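Local structure of endosialidase (Enterobacteria phage phi92, 4HIZ) at residues D406-F417 with T432-V443. The protein hydrolyses internal sialic acid linkages of polysialic acid, acting as a phage endosialidase on alpha-2,8- and alpha-2,9-linked polymers. Numbering follows the deposited sequence.
Sequences DYLYIFGTERSF and TYPRTFMCKINV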
loop_
_atom_site.group_PDB
_atom_site.type_symbol
_atom_site.label_atom_id
_atom_site.label_comp_id
_atom_site.label_asym_id
_atom_site.label_seq_id
_atom_site.Cartn_x
_atom_site.Cartn_y
_atom_site.Cartn_z
ATOM N N ASP A 406 40.870 0.484 12.684
ATOM C CA ASP A 406 41.388 0.964 13.952
ATOM C C ASP A 406 40.360 1.747 14.770
ATOM O O ASP A 406 40.650 2.138 15.903
ATOM C CB ASP A 406 42.592 1.877 13.713
ATOM C CG ASP A 406 43.846 1.122 13.254
ATOM O OD1 ASP A 406 43.933 -0.121 13.410
ATOM O OD2 ASP A 406 44.774 1.800 12.759
ATOM N N TYR A 407 39.183 1.987 14.201
ATOM C CA TYR A 407 38.248 2.942 14.791
ATOM C C TYR A 407 36.940 2.350 15.252
ATOM O O TYR A 407 36.393 1.445 14.628
ATOM C CB TYR A 407 37.893 4.018 13.742
ATOM C CG TYR A 407 39.082 4.833 13.346
ATOM C CD1 TYR A 407 39.434 5.981 14.057
ATOM C CD2 TYR A 407 39.856 4.469 12.242
ATOM C CE1 TYR A 407 40.533 6.751 13.676
ATOM C CE2 TYR A 407 40.953 5.223 11.857
ATOM C CZ TYR A 407 41.295 6.348 12.583
ATOM O OH TYR A 407 42.393 7.076 12.179
ATOM N N LEU A 408 36.405 2.915 16.323
ATOM C CA LEU A 408 35.006 2.705 16.659
ATOM C C LEU A 408 34.228 3.856 16.060
ATOM O O LEU A 408 34.578 5.031 16.276
ATOM C CB LEU A 408 34.798 2.748 18.187
ATOM C CG LEU A 408 35.537 1.653 18.986
ATOM C CD1 LEU A 408 35.059 1.683 20.430
ATOM C CD2 LEU A 408 35.283 0.280 18.390
ATOM N N TYR A 409 33.171 3.528 15.324
ATOM C CA TYR A 409 32.198 4.532 14.843
ATOM C C TYR A 409 31.034 4.486 15.821
ATOM O O TYR A 409 30.326 3.464 15.906
ATOM C CB TYR A 409 31.699 4.179 13.444
ATOM C CG TYR A 409 32.659 4.447 12.328
ATOM C CD1 TYR A 409 33.722 3.598 12.079
ATOM C CD2 TYR A 409 32.465 5.519 11.471
ATOM C CE1 TYR A 409 34.574 3.839 11.021
ATOM C CE2 TYR A 409 33.309 5.753 10.429
ATOM C CZ TYR A 409 34.359 4.909 10.201
ATOM O OH TYR A 409 35.215 5.139 9.145
ATOM N N ILE A 410 30.863 5.578 16.584
ATOM C CA ILE A 410 29.923 5.632 17.705
ATOM C C ILE A 410 28.843 6.680 17.422
ATOM O O ILE A 410 29.189 7.793 17.047
ATOM C CB ILE A 410 30.659 6.004 19.019
ATOM C CG1 ILE A 410 31.772 4.978 19.275
ATOM C CG2 ILE A 410 29.664 6.033 20.183
ATOM C CD1 ILE A 410 32.679 5.342 20.464
ATOM N N PHE A 411 27.579 6.313 17.633
ATOM C CA PHE A 411 26.434 7.154 17.257
ATOM C C PHE A 411 25.570 7.427 18.477
ATOM O O PHE A 411 25.415 6.576 19.352
ATOM C CB PHE A 411 25.562 6.432 16.213
ATOM C CG PHE A 411 26.239 6.226 14.885
ATOM C CD1 PHE A 411 27.174 5.187 14.715
ATOM C CD2 PHE A 411 25.999 7.080 13.840
ATOM C CE1 PHE A 411 27.802 4.995 13.498
ATOM C CE2 PHE A 411 26.621 6.882 12.581
ATOM C CZ PHE A 411 27.515 5.847 12.402
ATOM N N GLY A 412 24.923 8.584 18.490
ATOM C CA GLY A 412 23.922 8.878 19.497
ATOM C C GLY A 412 23.009 9.962 18.946
ATOM O O GLY A 412 23.335 10.606 17.940
ATOM N N THR A 413 21.863 10.107 19.579
ATOM C CA THR A 413 20.869 11.106 19.127
ATOM C C THR A 413 20.276 11.764 20.345
ATOM O O THR A 413 19.871 11.067 21.273
ATOM C CB THR A 413 19.746 10.395 18.353
ATOM O OG1 THR A 413 20.304 9.674 17.241
ATOM C CG2 THR A 413 18.690 11.386 17.831
ATOM N N GLU A 414 20.140 13.095 20.336
ATOM C CA GLU A 414 19.439 13.713 21.470
ATOM C C GLU A 414 17.908 13.481 21.313
ATOM O O GLU A 414 17.410 13.231 20.212
ATOM C CB GLU A 414 19.795 15.201 21.602
ATOM C CG GLU A 414 19.368 15.995 20.341
ATOM C CD GLU A 414 19.870 17.444 20.334
ATOM O OE1 GLU A 414 20.469 17.900 21.343
ATOM O OE2 GLU A 414 19.646 18.146 19.304
ATOM N N ARG A 415 17.177 13.506 22.425
ATOM C CA ARG A 415 15.742 13.201 22.418
ATOM C C ARG A 415 14.936 14.364 21.824
ATOM O O ARG A 415 13.856 14.155 21.253
ATOM C CB ARG A 415 15.265 12.971 23.866
ATOM C CG ARG A 415 15.943 11.774 24.519
ATOM C CD ARG A 415 15.234 10.499 24.091
ATOM N NE ARG A 415 15.935 9.409 24.724
ATOM C CZ ARG A 415 15.444 8.213 24.946
ATOM N NH1 ARG A 415 14.207 7.890 24.534
ATOM N NH2 ARG A 415 16.226 7.347 25.570
ATOM N N SER A 416 15.462 15.566 22.021
ATOM C CA SER A 416 14.825 16.789 21.504
ATOM C C SER A 416 15.921 17.817 21.293
ATOM O O SER A 416 17.002 17.697 21.896
ATOM C CB SER A 416 13.744 17.288 22.493
ATOM O OG SER A 416 13.157 18.501 22.000
ATOM N N PHE A 417 15.683 18.820 20.440
ATOM C CA PHE A 417 16.747 19.737 20.116
ATOM C C PHE A 417 17.357 20.403 21.360
ATOM O O PHE A 417 16.638 20.859 22.263
ATOM C CB PHE A 417 16.281 20.865 19.172
ATOM C CG PHE A 417 17.386 21.804 18.847
ATOM C CD1 PHE A 417 18.425 21.398 18.013
ATOM C CD2 PHE A 417 17.460 23.060 19.453
ATOM C CE1 PHE A 417 19.501 22.245 17.745
ATOM C CE2 PHE A 417 18.548 23.902 19.197
ATOM C CZ PHE A 417 19.563 23.491 18.334
ATOM N N THR A 432 10.455 19.891 17.805
ATOM C CA THR A 432 11.846 20.354 17.637
ATOM C C THR A 432 12.572 19.420 16.669
ATOM O O THR A 432 11.995 18.410 16.236
ATOM C CB THR A 432 12.669 20.322 18.967
ATOM O OG1 THR A 432 12.933 18.957 19.323
ATOM C CG2 THR A 432 11.903 21.031 20.113
ATOM N N TYR A 433 13.810 19.783 16.310
ATOM C CA TYR A 433 14.630 18.969 15.401
ATOM C C TYR A 433 15.879 18.468 16.142
ATOM O O TYR A 433 16.959 19.082 16.062
ATOM C CB TYR A 433 15.074 19.827 14.225
ATOM C CG TYR A 433 13.975 20.227 13.273
ATOM C CD1 TYR A 433 13.527 19.326 12.284
ATOM C CD2 TYR A 433 13.423 21.501 13.315
ATOM C CE1 TYR A 433 12.554 19.694 11.343
ATOM C CE2 TYR A 433 12.444 21.880 12.373
ATOM C CZ TYR A 433 12.014 20.962 11.410
ATOM O OH TYR A 433 11.050 21.318 10.477
ATOM N N PRO A 434 15.725 17.364 16.879
ATOM C CA PRO A 434 16.908 16.790 17.551
ATOM C C PRO A 434 18.005 16.365 16.586
ATOM O O PRO A 434 17.747 15.792 15.499
ATOM C CB PRO A 434 16.342 15.579 18.304
ATOM C CG PRO A 434 15.007 15.236 17.536
ATOM C CD PRO A 434 14.498 16.595 17.120
ATOM N N ARG A 435 19.240 16.628 17.006
ATOM C CA ARG A 435 20.454 16.263 16.259
ATOM C C ARG A 435 20.926 14.840 16.534
ATOM O O ARG A 435 20.892 14.381 17.687
ATOM C CB ARG A 435 21.598 17.203 16.674
ATOM C CG ARG A 435 21.355 18.681 16.229
ATOM C CD ARG A 435 22.258 19.642 17.029
ATOM N NE ARG A 435 21.908 19.599 18.455
ATOM C CZ ARG A 435 22.606 20.187 19.423
ATOM N NH1 ARG A 435 23.707 20.890 19.160
ATOM N NH2 ARG A 435 22.201 20.041 20.671
ATOM N N THR A 436 21.360 14.168 15.470
ATOM C CA THR A 436 22.077 12.899 15.591
ATOM C C THR A 436 23.559 13.133 15.380
ATOM O O THR A 436 23.954 13.874 14.472
ATOM C CB THR A 436 21.521 11.905 14.559
ATOM O OG1 THR A 436 20.275 11.413 15.061
ATOM C CG2 THR A 436 22.493 10.679 14.309
ATOM N N PHE A 437 24.394 12.449 16.176
ATOM C CA PHE A 437 25.831 12.652 16.124
ATOM C C PHE A 437 26.594 11.348 15.959
ATOM O O PHE A 437 26.134 10.290 16.332
ATOM C CB PHE A 437 26.325 13.242 17.450
ATOM C CG PHE A 437 25.787 14.619 17.748
ATOM C CD1 PHE A 437 26.459 15.746 17.276
ATOM C CD2 PHE A 437 24.629 14.778 18.537
ATOM C CE1 PHE A 437 25.990 17.037 17.562
ATOM C CE2 PHE A 437 24.126 16.083 18.812
ATOM C CZ PHE A 437 24.826 17.199 18.347
ATOM N N MET A 438 27.781 11.458 15.399
ATOM C CA MET A 438 28.679 10.324 15.236
ATOM C C MET A 438 30.061 10.811 15.635
ATOM O O MET A 438 30.460 11.925 15.309
ATOM C CB MET A 438 28.687 9.871 13.770
ATOM C CG MET A 438 29.601 8.643 13.523
ATOM S SD MET A 438 29.720 8.297 11.743
ATOM C CE MET A 438 30.860 9.570 11.157
ATOM N N CYS A 439 30.833 9.953 16.296
ATOM C CA CYS A 439 32.266 10.218 16.441
ATOM C C CYS A 439 33.042 8.981 16.007
ATOM O O CYS A 439 32.474 7.877 15.859
ATOM C CB CYS A 439 32.654 10.663 17.872
ATOM S SG CYS A 439 32.481 9.404 19.154
ATOM N N LYS A 440 34.332 9.188 15.757
ATOM C CA LYS A 440 35.191 8.131 15.249
ATOM C C LYS A 440 36.423 8.092 16.160
ATOM O O LYS A 440 37.260 9.006 16.113
ATOM C CB LYS A 440 35.551 8.471 13.794
ATOM C CG LYS A 440 36.354 7.418 13.076
ATOM C CD LYS A 440 36.501 7.814 11.582
ATOM C CE LYS A 440 37.447 6.863 10.858
ATOM N NZ LYS A 440 37.500 7.078 9.379
ATOM N N ILE A 441 36.522 7.050 16.986
ATOM C CA ILE A 441 37.576 6.976 18.009
ATOM C C ILE A 441 38.592 5.906 17.629
ATOM O O ILE A 441 38.212 4.768 17.401
ATOM C CB ILE A 441 36.993 6.620 19.408
ATOM C CG1 ILE A 441 35.886 7.595 19.828
ATOM C CG2 ILE A 441 38.121 6.563 20.485
ATOM C CD1 ILE A 441 36.293 8.978 19.746
ATOM N N ASN A 442 39.869 6.281 17.541
ATOM C CA ASN A 442 40.933 5.319 17.292
ATOM C C ASN A 442 41.173 4.521 18.572
ATOM O O ASN A 442 41.643 5.076 19.587
ATOM C CB ASN A 442 42.221 6.040 16.888
ATOM C CG ASN A 442 43.287 5.078 16.388
ATOM O OD1 ASN A 442 43.417 3.953 16.899
ATOM N ND2 ASN A 442 44.034 5.497 15.357
ATOM N N VAL A 443 40.837 3.230 18.545
ATOM C CA VAL A 443 41.079 2.386 19.722
ATOM C C VAL A 443 42.277 1.465 19.512
ATOM O O VAL A 443 42.629 0.728 20.434
ATOM C CB VAL A 443 39.821 1.594 20.148
ATOM C CG1 VAL A 443 38.677 2.573 20.576
ATOM C CG2 VAL A 443 39.355 0.682 19.011
HETATM O O HOH W 1 46.482 3.669 14.668
HETATM O O HOH W 2 43.574 8.407 14.429
#
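Glu414 OE2 is gripped twice by Arg435. The backbone N of Arg435 donates to Glu414 OE2 on the anti side at 2.8 Å, and its NE comes from the same face of the carboxylate, well above the plane, with an almost straight N-H (176°). Arg435 NH2 takes the other oxygen, Glu414 OE1, at 2.8 Å, completing a side-on salt bridge. Glu414 can turn back onto the partner strand because its CG sits between the backbone N and carbonyl carbon (chi1 62°). Phe417 CE1 lies over a face of the guanidinium, near NE, while Glu421 adds a second carboxylate at NH2. Nearby, Thr432 OG1 donates to Ser416 OG at 2.7 Å, short hydroxyl side chains letting the two chains come close beyond the strands; Ser416 OG also bonds Asn427 O.

From here strands 407-413 and 435-442 run antiparallel, paired by regular backbone hydrogen bonds. Gly412, lacking a side chain, lies opposite Phe437 in a hydrogen-bonded pair. On the face carrying Phe411 and Met438, the methionine lays CG over the phenylalanine ring, 3.8 Å from its centroid. With CG anti to the backbone N (chi1 -179°) and chi2 also extended, SD lies oblique to that ring and at the edge of Tyr409. Lys440 is extended throughout, long enough for CE to rest on the face of Tyr407 and for NZ to donate to Tyr409 OH at 3.0 Å; NZ also makes a cation-pi contact with Tyr407, 4.7 Å from the ring centroid. A water links Tyr407 OH to Asn442 ND2, while Asn442 OD1 is hydrogen-bonded to Ser444 OG.

Neighbouring strands 401-404 and 456-460 extend this sheet in the catalytic beta-propeller domain. The contact thus changes character along its length: a buried ion pair, whose charges probably stabilise each other, fixes the loop end, sulfur and aromatic groups fill the middle, and a lysine bridging two tyrosines finishes the more exposed end.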